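Local coordinates for protein beta-N-acetylhexosaminidase (Thermotoga neapolitana, PDB 5BZA) that probably hydrolyses terminal non-reducing N-acetyl-D-hexosamine residues in N-acetyl-beta-D-hexosaminides, as a member of glycoside hydrolase family 3, at residues Y95-R101 against G149-G153; L414-L420 against F438-R442; D4-L8 against S305-D310. The contacts are given in a common frame with arbitrary orientation. Residue numbers count along the deposited sequence, not the author numbering.

Interaction 1 (Y95-R101 against G149-G153)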
# COMPACT_ATOMS: atom_id res chain seq x y z
N TYR B 95 0.37 -2.41 -15.52
CA TYR B 95 0.62 -2.83 -14.16
C TYR B 95 2.00 -2.32 -13.69
O TYR B 95 2.17 -1.86 -12.57
CB TYR B 95 0.58 -4.35 -14.04
CG TYR B 95 1.27 -4.82 -12.78
CD1 TYR B 95 0.69 -4.63 -11.53
CD2 TYR B 95 2.55 -5.38 -12.83
CE1 TYR B 95 1.33 -5.03 -10.36
CE2 TYR B 95 3.20 -5.75 -11.68
CZ TYR B 95 2.59 -5.58 -10.44
OH TYR B 95 3.24 -5.99 -9.29
N CYS B 96 3.01 -2.46 -14.54
CA CYS B 96 4.35 -2.09 -14.09
C CYS B 96 4.46 -0.56 -13.98
O CYS B 96 5.23 -0.02 -13.19
CB CYS B 96 5.42 -2.66 -15.04
SG CYS B 96 5.56 -4.47 -14.92
N GLU B 97 3.69 0.16 -14.76
CA GLU B 97 3.70 1.60 -14.57
C GLU B 97 3.06 2.00 -13.23
O GLU B 97 3.54 2.92 -12.56
CB GLU B 97 2.99 2.34 -15.68
CG GLU B 97 3.22 3.85 -15.54
CD GLU B 97 2.48 4.66 -16.56
OE1 GLU B 97 1.70 4.08 -17.36
OE2 GLU B 97 2.70 5.90 -16.56
N MET B 98 1.93 1.37 -12.91
CA MET B 98 1.21 1.57 -11.66
C MET B 98 2.17 1.28 -10.49
O MET B 98 2.35 2.12 -9.58
CB MET B 98 -0.00 0.65 -11.62
CG MET B 98 -0.91 0.78 -10.40
SD MET B 98 -1.76 -0.75 -9.93
CE MET B 98 -0.40 -1.61 -9.17
N ALA B 99 2.77 0.09 -10.56
CA ALA B 99 3.65 -0.40 -9.51
C ALA B 99 4.85 0.51 -9.37
O ALA B 99 5.25 0.89 -8.25
CB ALA B 99 4.07 -1.84 -9.81
N GLY B 100 5.42 0.90 -10.50
CA GLY B 100 6.57 1.75 -10.48
C GLY B 100 6.23 3.13 -9.91
O GLY B 100 7.03 3.75 -9.22
N ARG B 101 5.06 3.63 -10.25
CA ARG B 101 4.66 4.98 -9.82
C ARG B 101 4.58 4.97 -8.30
O ARG B 101 5.20 5.80 -7.62
CB ARG B 101 3.34 5.38 -10.49
CG ARG B 101 3.14 6.89 -10.56
CD ARG B 101 1.98 7.30 -11.50
NE ARG B 101 1.91 8.76 -11.68
CZ ARG B 101 0.99 9.57 -11.15
NH1 ARG B 101 -0.01 9.09 -10.40
NH2 ARG B 101 1.05 10.88 -11.40
N GLY B 149 6.90 0.16 -18.75
CA GLY B 149 6.03 0.56 -17.67
C GLY B 149 6.78 1.01 -16.41
O GLY B 149 6.49 2.10 -15.88
N TYR B 150 7.67 0.16 -15.88
CA TYR B 150 8.46 0.53 -14.69
C TYR B 150 9.16 1.85 -14.93
O TYR B 150 9.18 2.76 -14.08
CB TYR B 150 9.52 -0.52 -14.36
CG TYR B 150 8.99 -1.75 -13.69
CD1 TYR B 150 8.07 -1.67 -12.64
CD2 TYR B 150 9.41 -3.03 -14.11
CE1 TYR B 150 7.57 -2.82 -12.04
CE2 TYR B 150 8.94 -4.18 -13.52
CZ TYR B 150 8.02 -4.08 -12.47
OH TYR B 150 7.54 -5.23 -11.86
N PHE B 151 9.76 1.94 -16.09
CA PHE B 151 10.49 3.13 -16.46
C PHE B 151 9.60 4.41 -16.49
O PHE B 151 9.95 5.43 -15.91
CB PHE B 151 11.14 2.87 -17.80
CG PHE B 151 12.16 3.85 -18.15
CD1 PHE B 151 13.32 3.92 -17.40
CD2 PHE B 151 12.01 4.65 -19.28
CE1 PHE B 151 14.31 4.83 -17.72
CE2 PHE B 151 13.01 5.56 -19.63
CZ PHE B 151 14.16 5.64 -18.85
N LYS B 152 8.45 4.34 -17.17
CA LYS B 152 7.50 5.43 -17.21
C LYS B 152 7.10 5.81 -15.77
O LYS B 152 7.09 6.98 -15.43
CB LYS B 152 6.26 5.05 -18.01
CG LYS B 152 6.31 5.22 -19.56
CD LYS B 152 4.84 5.12 -20.09
CE LYS B 152 4.60 5.25 -21.62
NZ LYS B 152 4.91 4.14 -22.57
N GLY B 153 6.86 4.81 -14.92
CA GLY B 153 6.47 5.02 -13.55
C GLY B 153 7.55 5.66 -12.68
O GLY B 153 7.24 6.19 -11.62
O HOH W 1 6.24 -5.01 -9.52
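The axes of segments 95-101 and 149-153 approach to 6.7 Å and cross at -35°, running roughly parallel. The segments lie on helices 89-106 and 136-153. Tyr-95 joins through its ring end. One water links its hydroxyl to that of Tyr-150, at 3.2 Å from Tyr-95 OH and 2.7 Å from Tyr-150 OH. Cys-96 lies over one face of the Tyr-150 ring. Cys-96 CB makes a CH-pi contact 3.7 Å from the Tyr-150 ring centroid, and Cys-96 SG a sulfur-aromatic contact at 3.8 Å from it. At Glu-97 the backbones touch: Glu-97 CA is 3.1 Å from Gly-149 O, a CA-H...O contact. A CB on Gly-149 would be tight against Glu-97 N, and one on Gly-153 would clash with Glu-97 O. The Glu-97 carboxylate forms a salt bridge to Arg-319 of the second subunit. Ala-99 and Gly-100 stand at the edge of the Tyr-150 ring. With Tyr-95 and Cys-96 they form the hole that this knob fills. A CB on Gly-100 would be tight against Tyr-150 O. Arg-101 CA makes another CA-H...O contact, 3.4 Å from Gly-153 O, and the Arg-101 guanidinium hydrogen-bonds to Thr-105 of the second subunit. This is close right-handed packing of two outer helices of the TIM-barrel domain, with a GxxxG pair, Gly-149 and Gly-153, on one of them.

Interaction 2 (L414-L420 against F438-R442); sequences LQAHLSL and FFPGR
Residues 414-418 are helical, on helix 411-418; by Leu-420 the backbone is extended (phi/psi -62/147). Residues 438-442 have no regular helix or strand. Phe-438 (-83/16) and Phe-439 (-133/59) lead into a type II beta turn, Phe-439 to Arg-442. Pro-440 (-70/150) and Gly-441 (61/2) are its corners, and Arg-442 N bonds Phe-439 O at 3.3 Å. In register, Leu-414 CA is 7.9 Å from Phe-438 CA, and Leu-418 CA is 7.5 Å from Phe-439 CA. Side chains fill these wide spacings. The Phe-439 ring (chi1 m) fills the hollow between Leu-414, His-417 and Leu-418. Its edge meets His-417, with Phe-439 CE2 3.9 Å from His-417 CB. Leu-414 (chi1 t, chi2 p) sets its CD1 3.6 Å from Phe-438 CB and 4.3 Å from Phe-439 CZ. Leu-418 (chi1 m, chi2 t) offers CD2 as a bump. It touches the Phe-439 ring, 3.7 Å from Phe-439 CD2, and one face of the Arg-442 guanidinium. Arg-442 (chi1 m, chi2 m, chi3 t) binds the carbonyls of Leu-418 and Leu-420. Arg-442 NH2 donates to Leu-418 O at 2.8 Å. Arg-442 NH1 donates to Leu-420 O at 3.2 Å and weakly to Leu-418 O at 3.3 Å. Strand 399-404, helix 411-418 and strand 425-429 form a beta-alpha-beta crossover. His-417 bonds Asp-402 of the first strand, Phe-439 meets Tyr-427 of the second, and the loop leads into neighbouring strand 443-446.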
# COMPACT_ATOMS: atom_id res chain seq x y z
N LEU B 414 -7.72 9.47 36.79
CA LEU B 414 -6.53 10.28 36.80
C LEU B 414 -5.72 9.89 38.01
O LEU B 414 -4.48 9.96 38.00
CB LEU B 414 -6.88 11.77 36.83
CG LEU B 414 -5.75 12.72 37.28
CD1 LEU B 414 -4.62 12.82 36.25
CD2 LEU B 414 -6.29 14.08 37.61
N GLN B 415 -6.40 9.42 39.04
CA GLN B 415 -5.69 9.09 40.24
C GLN B 415 -5.16 7.67 40.11
O GLN B 415 -4.15 7.32 40.72
CB GLN B 415 -6.60 9.23 41.47
CG GLN B 415 -7.00 10.68 41.77
CD GLN B 415 -5.83 11.59 42.07
OE1 GLN B 415 -4.82 11.17 42.66
NE2 GLN B 415 -5.95 12.85 41.67
N ALA B 416 -5.77 6.88 39.23
CA ALA B 416 -5.17 5.58 38.92
C ALA B 416 -3.78 5.83 38.30
O ALA B 416 -2.77 5.30 38.78
CB ALA B 416 -6.05 4.77 37.98
N HIS B 417 -3.74 6.74 37.33
CA HIS B 417 -2.47 7.11 36.71
C HIS B 417 -1.48 7.80 37.65
O HIS B 417 -0.27 7.50 37.60
CB HIS B 417 -2.72 8.01 35.50
CG HIS B 417 -3.27 7.27 34.32
ND1 HIS B 417 -2.49 6.45 33.53
CD2 HIS B 417 -4.51 7.24 33.79
CE1 HIS B 417 -3.23 5.94 32.56
NE2 HIS B 417 -4.47 6.40 32.70
N LEU B 418 -1.97 8.68 38.53
CA LEU B 418 -1.08 9.45 39.41
C LEU B 418 -0.54 8.65 40.60
O LEU B 418 0.49 9.02 41.20
CB LEU B 418 -1.80 10.70 39.92
CG LEU B 418 -1.99 11.76 38.85
CD1 LEU B 418 -2.95 12.81 39.38
CD2 LEU B 418 -0.66 12.38 38.44
N SER B 419 -1.23 7.56 40.95
CA SER B 419 -0.77 6.64 42.00
C SER B 419 0.57 5.98 41.70
O SER B 419 1.27 5.53 42.62
CB SER B 419 -1.79 5.52 42.24
OG SER B 419 -3.12 6.00 42.30
N LEU B 420 0.92 5.87 40.41
CA LEU B 420 2.17 5.20 40.04
C LEU B 420 3.38 5.97 40.63
O LEU B 420 3.34 7.19 40.81
CB LEU B 420 2.28 5.08 38.51
CG LEU B 420 1.13 4.28 37.86
CD1 LEU B 420 1.19 4.36 36.34
CD2 LEU B 420 1.05 2.84 38.36
N PHE B 438 -2.20 17.54 33.62
CA PHE B 438 -2.53 16.79 34.83
C PHE B 438 -1.39 15.92 35.39
O PHE B 438 -1.64 15.06 36.23
CB PHE B 438 -3.77 15.93 34.57
CG PHE B 438 -4.97 16.72 34.13
CD1 PHE B 438 -5.76 17.37 35.08
CD2 PHE B 438 -5.31 16.83 32.79
CE1 PHE B 438 -6.87 18.12 34.70
CE2 PHE B 438 -6.43 17.58 32.39
CZ PHE B 438 -7.20 18.22 33.35
N PHE B 439 -0.16 16.16 34.94
CA PHE B 439 1.01 15.42 35.45
C PHE B 439 2.16 16.36 35.80
O PHE B 439 3.28 16.25 35.24
CB PHE B 439 1.47 14.36 34.43
CG PHE B 439 0.44 13.30 34.16
CD1 PHE B 439 -0.54 13.51 33.21
CD2 PHE B 439 0.43 12.13 34.89
CE1 PHE B 439 -1.50 12.53 32.96
CE2 PHE B 439 -0.52 11.16 34.66
CZ PHE B 439 -1.49 11.36 33.69
N PRO B 440 1.91 17.31 36.72
CA PRO B 440 2.98 18.25 37.06
C PRO B 440 4.09 17.54 37.82
O PRO B 440 3.80 16.60 38.57
CB PRO B 440 2.28 19.30 37.94
CG PRO B 440 1.12 18.59 38.52
CD PRO B 440 0.67 17.58 37.48
N GLY B 441 5.32 18.00 37.67
CA GLY B 441 6.47 17.36 38.28
C GLY B 441 6.75 15.92 37.84
O GLY B 441 7.68 15.29 38.31
N ARG B 442 5.94 15.38 36.93
CA ARG B 442 6.15 14.01 36.51
C ARG B 442 7.03 13.96 35.26
O ARG B 442 7.11 14.95 34.52
CB ARG B 442 4.83 13.34 36.22
CG ARG B 442 3.85 13.37 37.37
CD ARG B 442 4.15 12.43 38.52
NE ARG B 442 3.04 12.47 39.49
CZ ARG B 442 2.66 11.43 40.22
NH1 ARG B 442 3.31 10.26 40.08
NH2 ARG B 442 1.63 11.53 41.07

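Interaction 3 (D4-L8 against S305-D310)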
# COMPACT_ATOMS: atom_id res chain seq x y z
N ASP B 4 35.60 5.19 -3.14
CA ASP B 4 34.37 4.83 -3.83
C ASP B 4 34.16 3.34 -4.10
O ASP B 4 33.30 2.99 -4.91
CB ASP B 4 34.32 5.53 -5.20
CG ASP B 4 33.99 7.00 -5.11
OD1 ASP B 4 33.39 7.41 -4.09
OD2 ASP B 4 34.32 7.73 -6.07
N LEU B 5 34.81 2.45 -3.36
CA LEU B 5 34.67 1.03 -3.71
C LEU B 5 33.32 0.50 -3.30
O LEU B 5 32.88 -0.57 -3.80
CB LEU B 5 35.78 0.20 -3.05
CG LEU B 5 37.11 0.52 -3.70
CD1 LEU B 5 38.21 -0.30 -3.09
CD2 LEU B 5 36.95 0.20 -5.18
N GLY B 6 32.64 1.28 -2.45
CA GLY B 6 31.31 0.95 -1.98
C GLY B 6 30.35 1.01 -3.14
O GLY B 6 29.31 0.36 -3.12
N LYS B 7 30.71 1.75 -4.17
CA LYS B 7 29.85 1.78 -5.35
C LYS B 7 29.75 0.41 -6.02
O LYS B 7 28.82 0.15 -6.77
CB LYS B 7 30.34 2.86 -6.31
CG LYS B 7 30.09 4.24 -5.67
CD LYS B 7 30.37 5.43 -6.54
CE LYS B 7 30.06 6.69 -5.74
NZ LYS B 7 30.33 7.95 -6.48
N LEU B 8 30.66 -0.49 -5.71
CA LEU B 8 30.59 -1.79 -6.35
C LEU B 8 29.77 -2.77 -5.51
O LEU B 8 29.82 -3.98 -5.74
CB LEU B 8 32.00 -2.36 -6.60
CG LEU B 8 32.63 -2.01 -7.95
CD1 LEU B 8 32.71 -0.52 -8.13
CD2 LEU B 8 34.01 -2.68 -8.17
N SER B 305 33.39 0.34 -13.90
CA SER B 305 32.29 -0.01 -13.03
C SER B 305 31.79 1.20 -12.21
O SER B 305 30.60 1.52 -12.23
CB SER B 305 32.73 -1.14 -12.11
OG SER B 305 32.81 -2.36 -12.84
N ILE B 306 32.71 1.86 -11.51
CA ILE B 306 32.38 3.06 -10.75
C ILE B 306 31.73 4.11 -11.65
O ILE B 306 30.75 4.78 -11.25
CB ILE B 306 33.60 3.62 -10.04
CG1 ILE B 306 33.98 2.70 -8.88
CG2 ILE B 306 33.33 5.02 -9.54
CD1 ILE B 306 35.16 3.16 -8.07
N LYS B 307 32.25 4.24 -12.87
CA LYS B 307 31.67 5.21 -13.82
C LYS B 307 30.21 4.87 -14.13
O LYS B 307 29.31 5.75 -14.10
CB LYS B 307 32.49 5.23 -15.12
CG LYS B 307 32.00 6.24 -16.15
CD LYS B 307 33.03 6.44 -17.26
CE LYS B 307 32.38 7.03 -18.52
NZ LYS B 307 31.21 7.93 -18.18
N ILE B 308 29.96 3.58 -14.38
CA ILE B 308 28.61 3.13 -14.67
C ILE B 308 27.65 3.40 -13.48
O ILE B 308 26.56 3.97 -13.67
CB ILE B 308 28.61 1.63 -15.04
CG1 ILE B 308 29.34 1.42 -16.36
CG2 ILE B 308 27.21 1.10 -15.18
CD1 ILE B 308 29.38 -0.02 -16.81
N VAL B 309 28.06 3.00 -12.28
CA VAL B 309 27.22 3.23 -11.13
C VAL B 309 26.90 4.71 -10.95
O VAL B 309 25.75 5.08 -10.69
CB VAL B 309 27.84 2.68 -9.84
CG1 VAL B 309 27.05 3.19 -8.62
CG2 VAL B 309 27.87 1.19 -9.89
N ASP B 310 27.91 5.56 -11.13
CA ASP B 310 27.69 7.01 -11.00
C ASP B 310 26.70 7.52 -12.05
O ASP B 310 25.82 8.33 -11.76
CB ASP B 310 29.02 7.74 -11.06
CG ASP B 310 29.71 7.79 -9.71
OD1 ASP B 310 29.03 7.52 -8.69
OD2 ASP B 310 30.94 8.04 -9.65
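Residues nearly 300 positions apart are joined by a very short salt bridge: Lys-7 NZ to Asp-310 OD1, 2.6 Å. The contact belongs to the TIM-barrel domain. Segment 4-8, which includes a short 3-10 segment, leads into the first barrel strand, 9-13. Segment 305-310 lies on helix 299-314, which comes after strand 273-275 and helix 281-293. Strands 9-13 and 273-275 are neighbours, so the contact lies where the barrel closes. Leu-8 also hydrogen-bonds through its backbone to Ile-273. Ile-306 is the central apolar residue. Ile-306 CG1 is 3.5 Å from Leu-8 CD1, and Ile-306 CD1 is 3.8 Å from Asp-4 CB. Val-309 packs on the backbone, with Val-309 CG2 3.4 Å from Lys-7 O. Leu-5 and Leu-8 turn also to helix 281-293. Lys-7 is extended beyond CB (chi2 to chi4 all t), and its aliphatic part passes Ile-306 on the way to the acid. Asp-4 completes the charge network only at long range, with Asp-4 OD1 3.9 Å from Lys-7 NZ.

Interactions 1 and 3 belong to the TIM-barrel domain, interaction 2 to the C-terminal domain. Along the chain, interaction 1 is nested inside the loop that interaction 3 closes. Their centres are about 26 Å apart and their nearest atoms about 13 Å. The centre of interaction 2 is about 53 Å from that of interaction 1 and about 57 Å from that of interaction 3. Only interaction 1 reaches the second subunit. Interactions 1 and 2 lie away from the known metal sites. In interaction 3, the Ile-306 side chain is about 6 Å from that of Glu-303, a zinc ligand in another structure of this protein. Segment 4-8 enters strand 9-13, so interaction 3 probably lies at the barrel end opposite the active site.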